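Local coordinates for pathogenicity island protein (Staphylococcus aureus subsp. aureus, PDB 3HL6), which is of unknown function, encoded by open reading frame 9 of a Staphylococcus aureus pathogenicity island and probably part of that mobile element's own gene set, at residues Y46-H56 against Q66-K74; F114-A122 against F183-Y194. One frame throughout, in Å; residues are numbered along the deposited sequence.

Contact 1 of 2, residues Y46-H56 against Q66-K74; sequences YVMMNSKLFSH and QSFELASPK
Leu53 faces both Leu70 and Ala71, a classic beta bulge where the antiparallel strands 52-56 and 68-71 shift register by one residue. Both backbone polar atoms of Leu53 are used: its N donates to Ala71 O at 3.1 Å, and its O receives Leu70 N at 2.7 Å. The extra residue turns the Leu70 side chain toward the other strand. Its CB lies 3.9 Å from Leu53 CG, its CG 3.9 Å from Ser55 CB, and its CD1 ends 3.7 Å from Leu53 CD2 while also reaching the edge of the Tyr46 ring. With CG opposite the backbone N (chi1 177°), Leu53 sends its branch to the side where Leu70 lies. The phenol oxygen of Tyr46 is hydrogen-bonded to Asp40.

Past the bulge, Ser55 and Phe68 exchange both backbone hydrogen bonds. Beyond them, Ser67 OG lies in the plane of the His56 imidazole, 3.0 Å from ND1 and hydrogen-bonded to it. On the other face from Leu53 and Ser55, Phe54 CD1 rests 3.6 Å from Glu69 CA. The Lys52 side chain runs at a slant past that of Glu69, CE nearest to OE2, while Lys52 NZ stays 5.1 Å from Glu69 OE2, too far for a salt bridge.

A type I' turn from Met49 to Lys52 connects strand 44-49 to 52-57, its hydrogen-bonded neighbour, whereas 68-71 is the outermost strand of the sheet within the chain. Helix 152-163 lies along that edge: Tyr160 stacks on Phe68, and Glu157 and Gln161 bond to the backbone of Glu69 and Leu70. Helix 13-30 touches Ser51 and Pro73.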
# COMPACT_ATOMS: atom_id res chain seq x y z
N TYR B 46 10.38 -15.67 2.41
CA TYR B 46 10.53 -14.54 1.48
C TYR B 46 11.97 -14.28 1.15
O TYR B 46 12.82 -14.24 2.03
CB TYR B 46 9.92 -13.25 2.04
CG TYR B 46 8.50 -13.40 2.54
CD1 TYR B 46 8.25 -13.80 3.85
CD2 TYR B 46 7.41 -13.15 1.70
CE1 TYR B 46 6.96 -13.93 4.32
CE2 TYR B 46 6.11 -13.28 2.16
CZ TYR B 46 5.89 -13.68 3.47
OH TYR B 46 4.61 -13.82 3.96
N VAL B 47 12.26 -14.05 -0.13
CA VAL B 47 13.61 -13.79 -0.56
C VAL B 47 13.63 -12.51 -1.38
O VAL B 47 12.81 -12.32 -2.29
CB VAL B 47 14.16 -14.96 -1.37
CG1 VAL B 47 15.41 -14.55 -2.11
CG2 VAL B 47 14.43 -16.17 -0.45
N MET B 48 14.56 -11.62 -1.04
CA MET B 48 14.85 -10.44 -1.83
C MET B 48 16.12 -10.70 -2.57
O MET B 48 17.17 -10.75 -1.98
CB MET B 48 15.09 -9.24 -0.93
CG MET B 48 13.88 -8.71 -0.24
SD MET B 48 13.12 -7.42 -1.24
CE MET B 48 14.54 -6.59 -1.96
N MET B 49 16.05 -10.83 -3.88
CA MET B 49 17.27 -11.04 -4.62
C MET B 49 17.23 -10.18 -5.87
O MET B 49 16.31 -10.25 -6.66
CB MET B 49 17.40 -12.51 -4.95
CG MET B 49 18.66 -12.89 -5.67
SD MET B 49 18.83 -14.68 -5.72
CE MET B 49 18.33 -15.12 -4.05
N ASN B 50 18.25 -9.35 -6.05
CA ASN B 50 18.42 -8.65 -7.30
C ASN B 50 17.24 -7.75 -7.53
O ASN B 50 16.64 -7.77 -8.59
CB ASN B 50 18.53 -9.64 -8.44
CG ASN B 50 19.97 -10.00 -8.76
OD1 ASN B 50 20.74 -9.17 -9.21
ND2 ASN B 50 20.34 -11.25 -8.51
N SER B 51 16.89 -6.99 -6.49
CA SER B 51 15.74 -6.09 -6.53
C SER B 51 14.33 -6.72 -6.71
O SER B 51 13.36 -6.00 -6.97
CB SER B 51 15.98 -4.98 -7.59
OG SER B 51 16.03 -5.52 -8.90
N LYS B 52 14.21 -8.04 -6.57
CA LYS B 52 12.89 -8.68 -6.65
C LYS B 52 12.52 -9.40 -5.36
O LYS B 52 13.42 -9.82 -4.60
CB LYS B 52 12.81 -9.65 -7.84
CG LYS B 52 12.88 -8.95 -9.20
CD LYS B 52 12.95 -9.99 -10.30
CE LYS B 52 12.39 -9.48 -11.61
NZ LYS B 52 13.37 -8.56 -12.22
N LEU B 53 11.22 -9.51 -5.08
CA LEU B 53 10.76 -10.23 -3.89
C LEU B 53 10.13 -11.52 -4.37
O LEU B 53 9.38 -11.51 -5.33
CB LEU B 53 9.75 -9.38 -3.10
CG LEU B 53 9.09 -9.96 -1.83
CD1 LEU B 53 10.08 -10.39 -0.77
CD2 LEU B 53 8.12 -8.97 -1.22
N PHE B 54 10.49 -12.64 -3.74
CA PHE B 54 9.94 -13.95 -4.08
C PHE B 54 9.40 -14.59 -2.82
O PHE B 54 9.78 -14.20 -1.72
CB PHE B 54 11.00 -14.89 -4.69
CG PHE B 54 11.60 -14.38 -5.95
CD1 PHE B 54 11.00 -14.64 -7.17
CD2 PHE B 54 12.75 -13.63 -5.92
CE1 PHE B 54 11.53 -14.15 -8.31
CE2 PHE B 54 13.30 -13.15 -7.06
CZ PHE B 54 12.70 -13.41 -8.26
N SER B 55 8.55 -15.58 -2.98
CA SER B 55 7.89 -16.18 -1.86
C SER B 55 7.44 -17.59 -2.21
O SER B 55 7.11 -17.88 -3.36
CB SER B 55 6.70 -15.33 -1.46
OG SER B 55 5.75 -16.15 -0.86
N HIS B 56 7.49 -18.48 -1.22
CA HIS B 56 6.93 -19.82 -1.38
C HIS B 56 6.50 -20.28 -0.01
O HIS B 56 7.20 -20.07 0.98
CB HIS B 56 7.93 -20.80 -2.04
CG HIS B 56 9.03 -21.23 -1.13
ND1 HIS B 56 10.29 -20.67 -1.17
CD2 HIS B 56 9.06 -22.16 -0.14
CE1 HIS B 56 11.05 -21.22 -0.24
NE2 HIS B 56 10.32 -22.12 0.40
N GLN B 66 11.84 -23.74 -6.79
CA GLN B 66 11.01 -22.80 -7.52
C GLN B 66 10.26 -21.90 -6.52
O GLN B 66 9.43 -22.36 -5.75
CB GLN B 66 10.04 -23.57 -8.40
CG GLN B 66 9.07 -22.72 -9.17
CD GLN B 66 9.71 -21.99 -10.33
OE1 GLN B 66 10.39 -20.98 -10.14
NE2 GLN B 66 9.49 -22.48 -11.54
N SER B 67 10.59 -20.61 -6.52
CA SER B 67 9.79 -19.62 -5.80
C SER B 67 8.92 -18.76 -6.74
O SER B 67 8.94 -18.96 -7.94
CB SER B 67 10.70 -18.73 -4.97
OG SER B 67 10.42 -18.93 -3.61
N PHE B 68 8.17 -17.81 -6.18
CA PHE B 68 7.22 -17.03 -6.96
C PHE B 68 7.38 -15.55 -6.69
O PHE B 68 7.42 -15.13 -5.55
CB PHE B 68 5.79 -17.50 -6.68
CG PHE B 68 5.65 -18.98 -6.78
CD1 PHE B 68 5.36 -19.57 -8.00
CD2 PHE B 68 5.91 -19.79 -5.65
CE1 PHE B 68 5.28 -20.95 -8.10
CE2 PHE B 68 5.82 -21.16 -5.73
CZ PHE B 68 5.51 -21.75 -6.94
N GLU B 69 7.48 -14.78 -7.77
CA GLU B 69 7.69 -13.36 -7.69
C GLU B 69 6.50 -12.63 -7.07
O GLU B 69 5.38 -12.71 -7.58
CB GLU B 69 7.92 -12.82 -9.10
CG GLU B 69 7.94 -11.30 -9.17
CD GLU B 69 8.60 -10.78 -10.42
OE1 GLU B 69 8.24 -9.64 -10.85
OE2 GLU B 69 9.46 -11.50 -10.96
N LEU B 70 6.75 -11.87 -6.02
CA LEU B 70 5.74 -11.02 -5.41
C LEU B 70 5.77 -9.61 -5.96
O LEU B 70 4.74 -8.94 -6.00
CB LEU B 70 5.94 -10.90 -3.91
CG LEU B 70 5.45 -12.04 -3.03
CD1 LEU B 70 5.38 -11.50 -1.59
CD2 LEU B 70 4.10 -12.58 -3.48
N ALA B 71 6.96 -9.16 -6.35
CA ALA B 71 7.19 -7.75 -6.66
C ALA B 71 8.46 -7.53 -7.49
O ALA B 71 9.48 -8.19 -7.28
CB ALA B 71 7.22 -6.94 -5.39
N SER B 72 8.38 -6.60 -8.44
CA SER B 72 9.60 -6.00 -8.99
C SER B 72 9.51 -4.49 -8.88
O SER B 72 8.46 -3.98 -8.53
CB SER B 72 9.88 -6.50 -10.40
OG SER B 72 8.76 -6.38 -11.23
N PRO B 73 10.63 -3.78 -9.03
CA PRO B 73 10.68 -2.33 -8.91
C PRO B 73 9.54 -1.59 -9.60
O PRO B 73 9.00 -0.62 -9.04
CB PRO B 73 12.01 -1.94 -9.55
CG PRO B 73 12.88 -3.09 -9.41
CD PRO B 73 12.11 -4.38 -9.02
N LYS B 74 9.16 -2.01 -10.80
CA LYS B 74 8.15 -1.26 -11.55
C LYS B 74 6.79 -1.94 -11.40
O LYS B 74 5.80 -1.54 -12.02
CB LYS B 74 8.54 -1.17 -13.04
CG LYS B 74 9.80 -0.35 -13.32
CD LYS B 74 9.75 0.26 -14.72
CE LYS B 74 8.30 0.73 -15.07
NZ LYS B 74 7.86 0.33 -16.48

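Contact 2 of 2, residues F114-A122 against F183-Y194; sequences FMYGLQTYA and FVQDENATQEDY
Just ahead of Tyr194, whose ring lies against Gln119, Asp193 OD1 is gripped by Thr190 twice: by the backbone N at 2.8 Å, arriving on the anti side and 32° out of the carboxylate plane, and more weakly by OG1. Thr190 OG1 in turn takes a weak bond from Asp193 N, completing a capping box at the start of helix 191-208, the helix that carries Tyr194.

The Tyr194 ring receives Gln119 over one face, with CA 3.7 Å from the ring centroid in a CH-pi contact and Gln119 CG 3.4 Å from CZ. Met115 folds back on itself (chi2 -37°, chi3 -59°), which sets CE 3.5 Å from Tyr194 CE1. Leu118 is shared: CB meets Tyr194, while CD2 presses on Phe183 CD1 at 3.4 Å. Further along, Tyr121 takes Val184 CG2 over a ring face, 4.2 Å from the centroid, and its OH makes a weak bond to Val184 O at 3.5 Å. The placement of Ala122 against Ala189 is doubtful, since the modelled atoms clash.

Helix 112-121 thus packs against the end of 171-184 and the start of 191-208, with Val152 and Ile156 of helix 152-163 touching Val184.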
# COMPACT_ATOMS: atom_id res chain seq x y z
N PHE B 114 -6.38 -22.20 -15.47
CA PHE B 114 -5.41 -22.65 -14.49
C PHE B 114 -5.32 -24.16 -14.39
O PHE B 114 -4.22 -24.70 -14.40
CB PHE B 114 -5.73 -22.06 -13.13
CG PHE B 114 -4.69 -22.33 -12.11
CD1 PHE B 114 -3.35 -22.38 -12.48
CD2 PHE B 114 -5.04 -22.57 -10.80
CE1 PHE B 114 -2.38 -22.64 -11.54
CE2 PHE B 114 -4.07 -22.83 -9.86
CZ PHE B 114 -2.73 -22.86 -10.23
N MET B 115 -6.46 -24.83 -14.29
CA MET B 115 -6.47 -26.29 -14.23
C MET B 115 -5.78 -26.88 -15.45
O MET B 115 -4.92 -27.78 -15.34
CB MET B 115 -7.90 -26.83 -14.14
CG MET B 115 -8.50 -26.78 -12.74
SD MET B 115 -7.32 -27.12 -11.40
CE MET B 115 -6.77 -28.74 -11.86
N TYR B 116 -6.14 -26.33 -16.61
CA TYR B 116 -5.66 -26.86 -17.88
C TYR B 116 -4.15 -26.79 -17.90
O TYR B 116 -3.51 -27.71 -18.35
CB TYR B 116 -6.25 -26.09 -19.07
CG TYR B 116 -5.58 -26.46 -20.39
CD1 TYR B 116 -4.46 -25.76 -20.86
CD2 TYR B 116 -6.06 -27.53 -21.17
CE1 TYR B 116 -3.84 -26.11 -22.06
CE2 TYR B 116 -5.45 -27.88 -22.36
CZ TYR B 116 -4.34 -27.17 -22.81
OH TYR B 116 -3.75 -27.52 -24.00
N GLY B 117 -3.61 -25.68 -17.39
CA GLY B 117 -2.17 -25.45 -17.37
C GLY B 117 -1.46 -26.36 -16.38
O GLY B 117 -0.32 -26.74 -16.60
N LEU B 118 -2.14 -26.70 -15.29
CA LEU B 118 -1.61 -27.66 -14.34
C LEU B 118 -1.53 -29.07 -14.94
O LEU B 118 -0.50 -29.73 -14.84
CB LEU B 118 -2.42 -27.66 -13.04
CG LEU B 118 -2.12 -26.47 -12.11
CD1 LEU B 118 -3.24 -26.19 -11.16
CD2 LEU B 118 -0.82 -26.70 -11.37
N GLN B 119 -2.62 -29.51 -15.57
CA GLN B 119 -2.62 -30.69 -16.42
C GLN B 119 -1.34 -30.75 -17.22
O GLN B 119 -0.50 -31.63 -17.06
CB GLN B 119 -3.75 -30.60 -17.42
CG GLN B 119 -5.03 -31.27 -17.04
CD GLN B 119 -5.68 -31.87 -18.26
OE1 GLN B 119 -6.91 -31.89 -18.40
NE2 GLN B 119 -4.85 -32.35 -19.17
N THR B 120 -1.25 -29.77 -18.11
CA THR B 120 -0.19 -29.63 -19.10
C THR B 120 1.21 -29.49 -18.49
O THR B 120 2.21 -29.69 -19.16
CB THR B 120 -0.49 -28.38 -19.94
OG1 THR B 120 -1.63 -28.65 -20.76
CG2 THR B 120 0.68 -28.03 -20.83
N TYR B 121 1.27 -29.14 -17.22
CA TYR B 121 2.56 -29.01 -16.57
C TYR B 121 3.28 -30.35 -16.57
O TYR B 121 4.47 -30.43 -16.88
CB TYR B 121 2.40 -28.53 -15.14
CG TYR B 121 3.64 -27.87 -14.60
CD1 TYR B 121 4.39 -28.48 -13.59
CD2 TYR B 121 4.05 -26.65 -15.10
CE1 TYR B 121 5.53 -27.87 -13.10
CE2 TYR B 121 5.18 -26.02 -14.61
CZ TYR B 121 5.92 -26.64 -13.61
OH TYR B 121 7.04 -26.01 -13.14
N ALA B 122 2.55 -31.41 -16.23
CA ALA B 122 3.14 -32.73 -16.33
C ALA B 122 2.17 -33.78 -16.86
O ALA B 122 2.31 -34.25 -17.99
CB ALA B 122 3.71 -33.13 -14.99
N PHE B 183 3.11 -29.21 -6.10
CA PHE B 183 3.00 -29.85 -7.40
C PHE B 183 3.99 -29.33 -8.41
O PHE B 183 4.47 -30.06 -9.26
CB PHE B 183 1.59 -29.64 -7.91
CG PHE B 183 1.34 -30.20 -9.28
CD1 PHE B 183 1.15 -29.34 -10.37
CD2 PHE B 183 1.25 -31.57 -9.48
CE1 PHE B 183 0.89 -29.85 -11.63
CE2 PHE B 183 0.99 -32.08 -10.76
CZ PHE B 183 0.81 -31.22 -11.83
N VAL B 184 4.31 -28.05 -8.32
CA VAL B 184 5.16 -27.44 -9.32
C VAL B 184 6.67 -27.56 -9.06
O VAL B 184 7.47 -27.47 -10.00
CB VAL B 184 4.75 -25.98 -9.58
CG1 VAL B 184 5.82 -25.27 -10.34
CG2 VAL B 184 3.44 -25.96 -10.34
N GLN B 185 7.07 -27.75 -7.81
CA GLN B 185 8.42 -28.22 -7.51
C GLN B 185 8.59 -29.60 -8.13
O GLN B 185 8.04 -30.58 -7.63
CB GLN B 185 8.66 -28.31 -6.00
CG GLN B 185 8.19 -27.10 -5.20
CD GLN B 185 8.78 -25.80 -5.71
OE1 GLN B 185 9.96 -25.75 -6.07
NE2 GLN B 185 7.96 -24.75 -5.76
N ASP B 186 9.30 -29.70 -9.25
CA ASP B 186 8.99 -30.81 -10.16
C ASP B 186 9.34 -32.20 -9.64
O ASP B 186 10.44 -32.44 -9.11
CB ASP B 186 9.62 -30.60 -11.53
CG ASP B 186 8.58 -30.37 -12.60
OD1 ASP B 186 7.38 -30.67 -12.34
OD2 ASP B 186 8.97 -29.90 -13.70
N GLU B 187 8.37 -33.10 -9.80
CA GLU B 187 8.66 -34.53 -9.84
C GLU B 187 8.86 -34.99 -11.28
O GLU B 187 8.75 -36.19 -11.58
CB GLU B 187 7.50 -35.31 -9.23
CG GLU B 187 7.08 -34.84 -7.85
CD GLU B 187 6.01 -35.74 -7.24
OE1 GLU B 187 5.80 -36.86 -7.77
OE2 GLU B 187 5.38 -35.33 -6.23
N ASN B 188 9.18 -34.02 -12.18
CA ASN B 188 8.73 -34.15 -13.58
C ASN B 188 7.30 -34.67 -13.55
O ASN B 188 6.97 -35.67 -14.20
CB ASN B 188 9.64 -35.12 -14.36
CG ASN B 188 11.13 -34.81 -14.14
OD1 ASN B 188 12.00 -35.38 -14.81
ND2 ASN B 188 11.42 -33.92 -13.21
N ALA B 189 6.45 -33.97 -12.79
CA ALA B 189 5.26 -34.58 -12.19
C ALA B 189 4.45 -35.33 -13.25
O ALA B 189 4.40 -34.93 -14.43
CB ALA B 189 4.39 -33.49 -11.52
N THR B 190 3.82 -36.43 -12.82
CA THR B 190 3.23 -37.37 -13.75
C THR B 190 1.74 -37.06 -13.88
O THR B 190 1.22 -36.24 -13.14
CB THR B 190 3.46 -38.80 -13.27
OG1 THR B 190 2.74 -39.01 -12.04
CG2 THR B 190 4.94 -39.03 -13.01
N GLN B 191 1.05 -37.70 -14.83
CA GLN B 191 -0.39 -37.52 -14.97
C GLN B 191 -1.09 -37.89 -13.67
O GLN B 191 -2.12 -37.32 -13.33
CB GLN B 191 -0.96 -38.36 -16.11
CG GLN B 191 -1.93 -37.61 -17.03
CD GLN B 191 -2.79 -38.54 -17.91
OE1 GLN B 191 -2.31 -39.53 -18.48
NE2 GLN B 191 -4.08 -38.21 -18.01
N GLU B 192 -0.50 -38.84 -12.95
CA GLU B 192 -1.08 -39.33 -11.69
C GLU B 192 -0.98 -38.29 -10.59
O GLU B 192 -1.89 -38.12 -9.77
CB GLU B 192 -0.38 -40.62 -11.25
CG GLU B 192 -0.44 -41.77 -12.25
CD GLU B 192 -1.83 -41.95 -12.86
OE1 GLU B 192 -2.84 -41.53 -12.23
OE2 GLU B 192 -1.92 -42.50 -13.98
N ASP B 193 0.15 -37.58 -10.55
CA ASP B 193 0.31 -36.54 -9.56
C ASP B 193 -0.65 -35.41 -9.87
O ASP B 193 -1.22 -34.81 -8.96
CB ASP B 193 1.76 -36.05 -9.52
CG ASP B 193 2.77 -37.19 -9.39
OD1 ASP B 193 3.79 -37.20 -10.12
OD2 ASP B 193 2.52 -38.10 -8.57
N TYR B 194 -0.85 -35.12 -11.16
CA TYR B 194 -1.81 -34.10 -11.52
C TYR B 194 -3.23 -34.46 -11.07
O TYR B 194 -3.93 -33.61 -10.54
CB TYR B 194 -1.82 -33.75 -13.02
CG TYR B 194 -3.08 -32.99 -13.32
CD1 TYR B 194 -3.20 -31.65 -12.98
CD2 TYR B 194 -4.18 -33.63 -13.83
CE1 TYR B 194 -4.36 -30.95 -13.19
CE2 TYR B 194 -5.35 -32.95 -14.05
CZ TYR B 194 -5.44 -31.61 -13.73
OH TYR B 194 -6.61 -30.95 -13.95

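In the fold
Contact 1 belongs to the beta sheet and contact 2 to the helical part of the chain, their centres about 23 Å apart, yet they meet directly. Gln185 NE2, in the loop after helix 171-184, lies 2.8 Å from Gln66 O, a probable hydrogen bond, and Phe68 CZ packs 4.1 Å from the same NE2. Gln185 OE1 bonds Arg65 N, so one amide clasps two neighbouring backbone groups ahead of strand 68-71. Helix 152-163 bridges the two as well: Ile156 touches both Phe68 and Val184. The second subunit reaches Pro73 and Lys74 in contact 1, but contact 2 has no partner there. No active site or ligand is known to involve either contact.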